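Local coordinates for Serine/threonine-protein phosphatase 2A regulatory subunit B'' subunit alpha (PDB 4I5J) that binds calcium and, as a regulatory subunit of protein phosphatase 2A, may modulate the substrate selectivity, catalytic activity and cellular localisation of the enzyme, at residues D39-H44 / R59-V64; L91-L96 / N104-Y109. All coordinates share one frame; numbering follows the deposited sequence.

Contact 1 (D39-H44 / R59-V64)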
loop_
_atom_site.group_PDB
_atom_site.type_symbol
_atom_site.label_atom_id
_atom_site.label_comp_id
_atom_site.label_asym_id
_atom_site.label_seq_id
_atom_site.Cartn_x
_atom_site.Cartn_y
_atom_site.Cartn_z
ATOM N N ASP A 39 -23.941 6.616 0.309
ATOM C CA ASP A 39 -24.691 7.181 1.405
ATOM C C ASP A 39 -23.863 8.230 2.154
ATOM O O ASP A 39 -24.361 9.318 2.450
ATOM C CB ASP A 39 -25.148 6.072 2.350
ATOM C CG ASP A 39 -26.261 6.515 3.255
ATOM O OD1 ASP A 39 -27.254 7.055 2.724
ATOM O OD2 ASP A 39 -26.138 6.351 4.489
ATOM N N VAL A 40 -22.604 7.917 2.451
ATOM C CA VAL A 40 -21.738 8.876 3.142
ATOM C C VAL A 40 -21.545 10.158 2.321
ATOM O O VAL A 40 -21.628 11.263 2.857
ATOM C CB VAL A 40 -20.373 8.274 3.469
ATOM C CG1 VAL A 40 -19.364 9.372 3.769
ATOM C CG2 VAL A 40 -20.485 7.271 4.657
ATOM N N VAL A 41 -21.306 10.005 1.018
ATOM C CA VAL A 41 -21.098 11.154 0.139
ATOM C C VAL A 41 -22.382 11.970 -0.039
ATOM O O VAL A 41 -22.342 13.188 -0.174
ATOM C CB VAL A 41 -20.563 10.720 -1.248
ATOM C CG1 VAL A 41 -20.496 11.908 -2.199
ATOM C CG2 VAL A 41 -19.195 10.095 -1.109
ATOM N N ASP A 42 -23.529 11.303 -0.007
ATOM C CA ASP A 42 -24.798 12.005 -0.190
ATOM C C ASP A 42 -25.243 12.752 1.059
ATOM O O ASP A 42 -25.986 13.722 0.972
ATOM C CB ASP A 42 -25.896 11.042 -0.638
ATOM C CG ASP A 42 -25.674 10.525 -2.048
ATOM O OD1 ASP A 42 -24.793 11.072 -2.754
ATOM O OD2 ASP A 42 -26.380 9.567 -2.443
ATOM N N THR A 43 -24.780 12.317 2.222
ATOM C CA THR A 43 -25.284 12.886 3.465
ATOM C C THR A 43 -24.287 13.798 4.146
ATOM O O THR A 43 -24.660 14.848 4.656
ATOM C CB THR A 43 -25.732 11.796 4.481
ATOM O OG1 THR A 43 -24.658 10.874 4.703
ATOM C CG2 THR A 43 -26.947 11.045 3.965
ATOM N N HIS A 44 -23.025 13.398 4.181
ATOM C CA HIS A 44 -22.045 14.182 4.922
ATOM C C HIS A 44 -21.880 15.575 4.315
ATOM O O HIS A 44 -21.714 15.704 3.102
ATOM C CB HIS A 44 -20.695 13.472 5.004
ATOM C CG HIS A 44 -19.800 14.019 6.070
ATOM N ND1 HIS A 44 -19.199 15.259 5.980
ATOM C CD2 HIS A 44 -19.414 13.503 7.265
ATOM C CE1 HIS A 44 -18.478 15.477 7.064
ATOM N NE2 HIS A 44 -18.590 14.428 7.859
ATOM N N ARG A 59 -13.985 8.719 -8.237
ATOM C CA ARG A 59 -12.619 8.584 -7.761
ATOM C C ARG A 59 -12.504 8.609 -6.235
ATOM O O ARG A 59 -11.683 7.892 -5.668
ATOM C CB ARG A 59 -11.741 9.686 -8.359
ATOM C CG ARG A 59 -11.471 9.510 -9.833
ATOM C CD ARG A 59 -10.757 8.209 -10.104
ATOM N NE ARG A 59 -10.295 8.142 -11.486
ATOM C CZ ARG A 59 -10.074 7.007 -12.142
ATOM N NH1 ARG A 59 -10.285 5.835 -11.550
ATOM N NH2 ARG A 59 -9.649 7.043 -13.400
ATOM N N TYR A 60 -13.294 9.455 -5.577
ATOM C CA TYR A 60 -13.250 9.552 -4.112
ATOM C C TYR A 60 -13.719 8.241 -3.488
ATOM O O TYR A 60 -13.060 7.684 -2.617
ATOM C CB TYR A 60 -14.093 10.732 -3.596
ATOM C CG TYR A 60 -14.240 10.728 -2.096
ATOM C CD1 TYR A 60 -13.196 11.132 -1.277
ATOM C CD2 TYR A 60 -15.414 10.290 -1.495
ATOM C CE1 TYR A 60 -13.324 11.108 0.120
ATOM C CE2 TYR A 60 -15.555 10.263 -0.107
ATOM C CZ TYR A 60 -14.516 10.680 0.690
ATOM O OH TYR A 60 -14.668 10.656 2.056
ATOM N N ILE A 61 -14.849 7.734 -3.960
ATOM C CA ILE A 61 -15.367 6.467 -3.482
ATOM C C ILE A 61 -14.389 5.309 -3.733
ATOM O O ILE A 61 -14.125 4.507 -2.832
ATOM C CB ILE A 61 -16.739 6.187 -4.092
ATOM C CG1 ILE A 61 -17.746 7.217 -3.552
ATOM C CG2 ILE A 61 -17.181 4.751 -3.785
ATOM C CD1 ILE A 61 -19.122 7.106 -4.167
ATOM N N THR A 62 -13.829 5.242 -4.935
ATOM C CA THR A 62 -12.829 4.225 -5.254
ATOM C C THR A 62 -11.660 4.309 -4.283
ATOM O O THR A 62 -11.148 3.291 -3.793
ATOM C CB THR A 62 -12.269 4.448 -6.672
ATOM O OG1 THR A 62 -13.284 4.178 -7.647
ATOM C CG2 THR A 62 -11.064 3.534 -6.923
ATOM N N THR A 63 -11.240 5.544 -3.996
ATOM C CA THR A 63 -10.071 5.761 -3.160
ATOM C C THR A 63 -10.345 5.387 -1.706
ATOM O O THR A 63 -9.513 4.729 -1.070
ATOM C CB THR A 63 -9.590 7.202 -3.257
ATOM O OG1 THR A 63 -9.253 7.486 -4.624
ATOM C CG2 THR A 63 -8.373 7.422 -2.386
ATOM N N VAL A 64 -11.511 5.774 -1.183
ATOM C CA VAL A 64 -11.854 5.419 0.191
ATOM C C VAL A 64 -11.969 3.906 0.318
ATOM O O VAL A 64 -11.516 3.310 1.310
ATOM C CB VAL A 64 -13.170 6.070 0.664
ATOM C CG1 VAL A 64 -13.561 5.541 2.069
ATOM C CG2 VAL A 64 -13.035 7.589 0.668
#

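Contact 2 (L91-L96 / N104-Y109)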
loop_
_atom_site.group_PDB
_atom_site.type_symbol
_atom_site.label_atom_id
_atom_site.label_comp_id
_atom_site.label_asym_id
_atom_site.label_seq_id
_atom_site.Cartn_x
_atom_site.Cartn_y
_atom_site.Cartn_z
ATOM N N LEU A 91 -15.247 0.678 12.281
ATOM C CA LEU A 91 -16.566 0.966 12.823
ATOM C C LEU A 91 -16.494 2.193 13.701
ATOM O O LEU A 91 -17.371 3.045 13.624
ATOM C CB LEU A 91 -17.140 -0.238 13.563
ATOM C CG LEU A 91 -17.472 -1.430 12.657
ATOM C CD1 LEU A 91 -18.181 -2.526 13.431
ATOM C CD2 LEU A 91 -18.324 -0.962 11.488
ATOM N N GLN A 92 -15.438 2.314 14.509
ATOM C CA GLN A 92 -15.236 3.540 15.305
ATOM C C GLN A 92 -15.130 4.778 14.418
ATOM O O GLN A 92 -15.676 5.831 14.726
ATOM C CB GLN A 92 -13.984 3.442 16.178
ATOM C CG GLN A 92 -13.616 4.761 16.825
ATOM C CD GLN A 92 -12.177 4.801 17.256
ATOM O OE1 GLN A 92 -11.398 3.877 16.980
ATOM N NE2 GLN A 92 -11.804 5.874 17.925
ATOM N N THR A 93 -14.432 4.656 13.294
ATOM C CA THR A 93 -14.312 5.785 12.379
ATOM C C THR A 93 -15.687 6.172 11.790
ATOM O O THR A 93 -15.962 7.342 11.547
ATOM C CB THR A 93 -13.323 5.469 11.228
ATOM O OG1 THR A 93 -12.015 5.236 11.767
ATOM C CG2 THR A 93 -13.240 6.638 10.268
ATOM N N LEU A 94 -16.548 5.190 11.551
ATOM C CA LEU A 94 -17.916 5.493 11.129
ATOM C C LEU A 94 -18.637 6.255 12.226
ATOM O O LEU A 94 -19.346 7.220 11.964
ATOM C CB LEU A 94 -18.691 4.213 10.809
ATOM C CG LEU A 94 -18.354 3.563 9.475
ATOM C CD1 LEU A 94 -19.426 2.529 9.105
ATOM C CD2 LEU A 94 -18.238 4.634 8.417
ATOM N N ALA A 95 -18.454 5.817 13.466
ATOM C CA ALA A 95 -19.069 6.505 14.597
ATOM C C ALA A 95 -18.594 7.963 14.689
ATOM O O ALA A 95 -19.371 8.861 15.038
ATOM C CB ALA A 95 -18.780 5.756 15.884
ATOM N N LEU A 96 -17.324 8.198 14.360
ATOM C CA LEU A 96 -16.748 9.544 14.432
ATOM C C LEU A 96 -17.190 10.384 13.232
ATOM O O LEU A 96 -17.375 11.586 13.333
ATOM C CB LEU A 96 -15.217 9.486 14.493
ATOM C CG LEU A 96 -14.521 8.901 15.728
ATOM C CD1 LEU A 96 -13.011 8.785 15.490
ATOM C CD2 LEU A 96 -14.786 9.734 16.987
ATOM N N ASN A 104 -12.158 16.439 6.479
ATOM C CA ASN A 104 -10.697 16.389 6.468
ATOM C C ASN A 104 -10.058 16.172 7.832
ATOM O O ASN A 104 -8.844 15.991 7.937
ATOM C CB ASN A 104 -10.116 17.602 5.741
ATOM C CG ASN A 104 -10.550 17.648 4.290
ATOM O OD1 ASN A 104 -10.677 16.608 3.647
ATOM N ND2 ASN A 104 -10.794 18.844 3.770
ATOM N N GLN A 105 -10.889 16.148 8.867
ATOM C CA GLN A 105 -10.454 15.732 10.191
ATOM C C GLN A 105 -10.552 14.223 10.359
ATOM O O GLN A 105 -9.963 13.655 11.273
ATOM C CB GLN A 105 -11.297 16.420 11.260
ATOM C CG GLN A 105 -10.460 17.208 12.249
ATOM C CD GLN A 105 -9.498 18.149 11.559
ATOM O OE1 GLN A 105 -9.825 18.736 10.529
ATOM N NE2 GLN A 105 -8.299 18.289 12.115
ATOM N N ILE A 106 -11.325 13.569 9.499
ATOM C CA ILE A 106 -11.358 12.110 9.514
ATOM C C ILE A 106 -10.226 11.608 8.624
ATOM O O ILE A 106 -10.413 11.339 7.430
ATOM C CB ILE A 106 -12.696 11.525 9.026
ATOM C CG1 ILE A 106 -13.876 12.181 9.753
ATOM C CG2 ILE A 106 -12.721 10.055 9.305
ATOM C CD1 ILE A 106 -13.925 11.845 11.224
ATOM N N THR A 107 -9.048 11.489 9.218
ATOM C CA THR A 107 -7.836 11.213 8.466
ATOM C C THR A 107 -7.662 9.716 8.172
ATOM O O THR A 107 -6.855 9.343 7.317
ATOM C CB THR A 107 -6.600 11.766 9.206
ATOM O OG1 THR A 107 -6.593 11.250 10.540
ATOM C CG2 THR A 107 -6.639 13.312 9.264
ATOM N N ASP A 108 -8.396 8.856 8.876
ATOM C CA ASP A 108 -8.428 7.455 8.473
ATOM C C ASP A 108 -9.537 7.279 7.448
ATOM O O ASP A 108 -10.660 7.694 7.690
ATOM C CB ASP A 108 -8.680 6.530 9.659
ATOM C CG ASP A 108 -7.571 6.586 10.697
ATOM O OD1 ASP A 108 -6.388 6.732 10.322
ATOM O OD2 ASP A 108 -7.895 6.476 11.896
ATOM N N TYR A 109 -9.191 6.682 6.305
ATOM C CA TYR A 109 -10.134 6.298 5.244
ATOM C C TYR A 109 -10.724 7.450 4.459
ATOM O O TYR A 109 -10.579 7.482 3.246
ATOM C CB TYR A 109 -11.286 5.413 5.751
ATOM C CG TYR A 109 -10.844 4.302 6.672
ATOM C CD1 TYR A 109 -11.164 4.350 8.017
ATOM C CD2 TYR A 109 -10.095 3.219 6.203
ATOM C CE1 TYR A 109 -10.771 3.370 8.878
ATOM C CE2 TYR A 109 -9.669 2.213 7.085
ATOM C CZ TYR A 109 -10.017 2.317 8.429
ATOM O OH TYR A 109 -9.668 1.371 9.359
HETATM O O HOH W 1 -10.308 6.958 12.903
#

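Contact 1 (D39-H44 / R59-V64)
V41 puts its methyl CG2 against the rim of the Y60 ring, near the ring plane rather than over a face, with V41 CG2 3.8 Å from Y60 CE2. The same methyl also meets I61, whose CG1 lies 4.0 Å from V41 CG2, so one branch of the valine touches two consecutive residues of helix 54-72. With V41 CG1 anti to the backbone N (chi1 174°), CG2 takes the place beside that N and is the branch that reaches across. The V41 and Y60 side chains lie alongside each other, pointing opposite ways. Y60 is also packed from its own helix: V64 CG2 sits 3.4 Å above the plane of the Y60 ring, offset toward the rim. A hydrogen bond to F110 O, beyond the two segments, holds the Y60 hydroxyl. L50 touches V41 and L47 touches Y60, while L37 and Q38 touch I61. The contact packs the end of helix 34-43 against helix 54-72, within the range assigned to an EF-hand domain and away from the calcium site, and buries 115 Å². Carbon meets carbon throughout, which implies that shape and exclusion of water, rather than directed polar bonds, hold 39-44 and 59-64 together here.

Contact 2 (L91-L96 / N104-Y109)
T93 faces the 104-109 loop with both branches of its side chain. The methyl meets I106, T93 CG2 lying 3.6 Å from I106 CG2, and it also approaches the backbone of D108, with T93 CG2 3.8 Å from D108 O. The hydroxyl comes to the edge of the Y109 ring, in its plane, at 3.7 Å between T93 OG1 and Y109 CE1. A chi1 of -62° accounts for this division, placing OG1 beside the backbone N and CG2 opposite that N. One turn on, L96 adds a looser apolar contact, its CB 4.2 Å from I106 CD1.

A water links the polar groups, donating to T93 OG1 at 2.7 Å and to D108 OD2, also at 2.7 Å. Behind this first shell stands N89: its carbonyl O takes a hydrogen bond from T93 OG1, its ND2 bonds D108 OD2, and its OD1 bonds Y109 OH. The threonine oxygen is therefore gripped by both a protein carbonyl and the water. Replacing T93 by an alanine is likely to leave N89 O and the bridging water without the hydroxyl and to open a gap beside I106.

F90 meets the Y109 ring edge-to-face, and I68, T71 and V72 of helix 54-72 also touch Y109. I106 is the centre of an inverse gamma turn (phi -87°, psi 86°). The whole is a helix-to-loop packing: helix 90-97, whose 91-96 segment falls in the range assigned to an EF-hand domain, is met by the connection to helix 112-125 folding back onto it.

Overall arrangement
The two contacts follow one another along the chain, contact 1 closing before contact 2 opens, and their centres lie about 13 Å apart. They meet directly where V64 CG2 packs 3.6 Å from Y109 O, so helix 54-72 serves both: through 59-64 it faces helix 34-43, and further along it touches the side chain of Y109. A further link is the hydrogen bond of H44 NE2 to E100 O, in the stretch joining the segments of contact 2. The centres of contacts 1 and 2 lie about 20 and 19 Å from the centre of the chain, on the same side, and both are away from the calcium site formed by D200, D202, D204, V206 and E211.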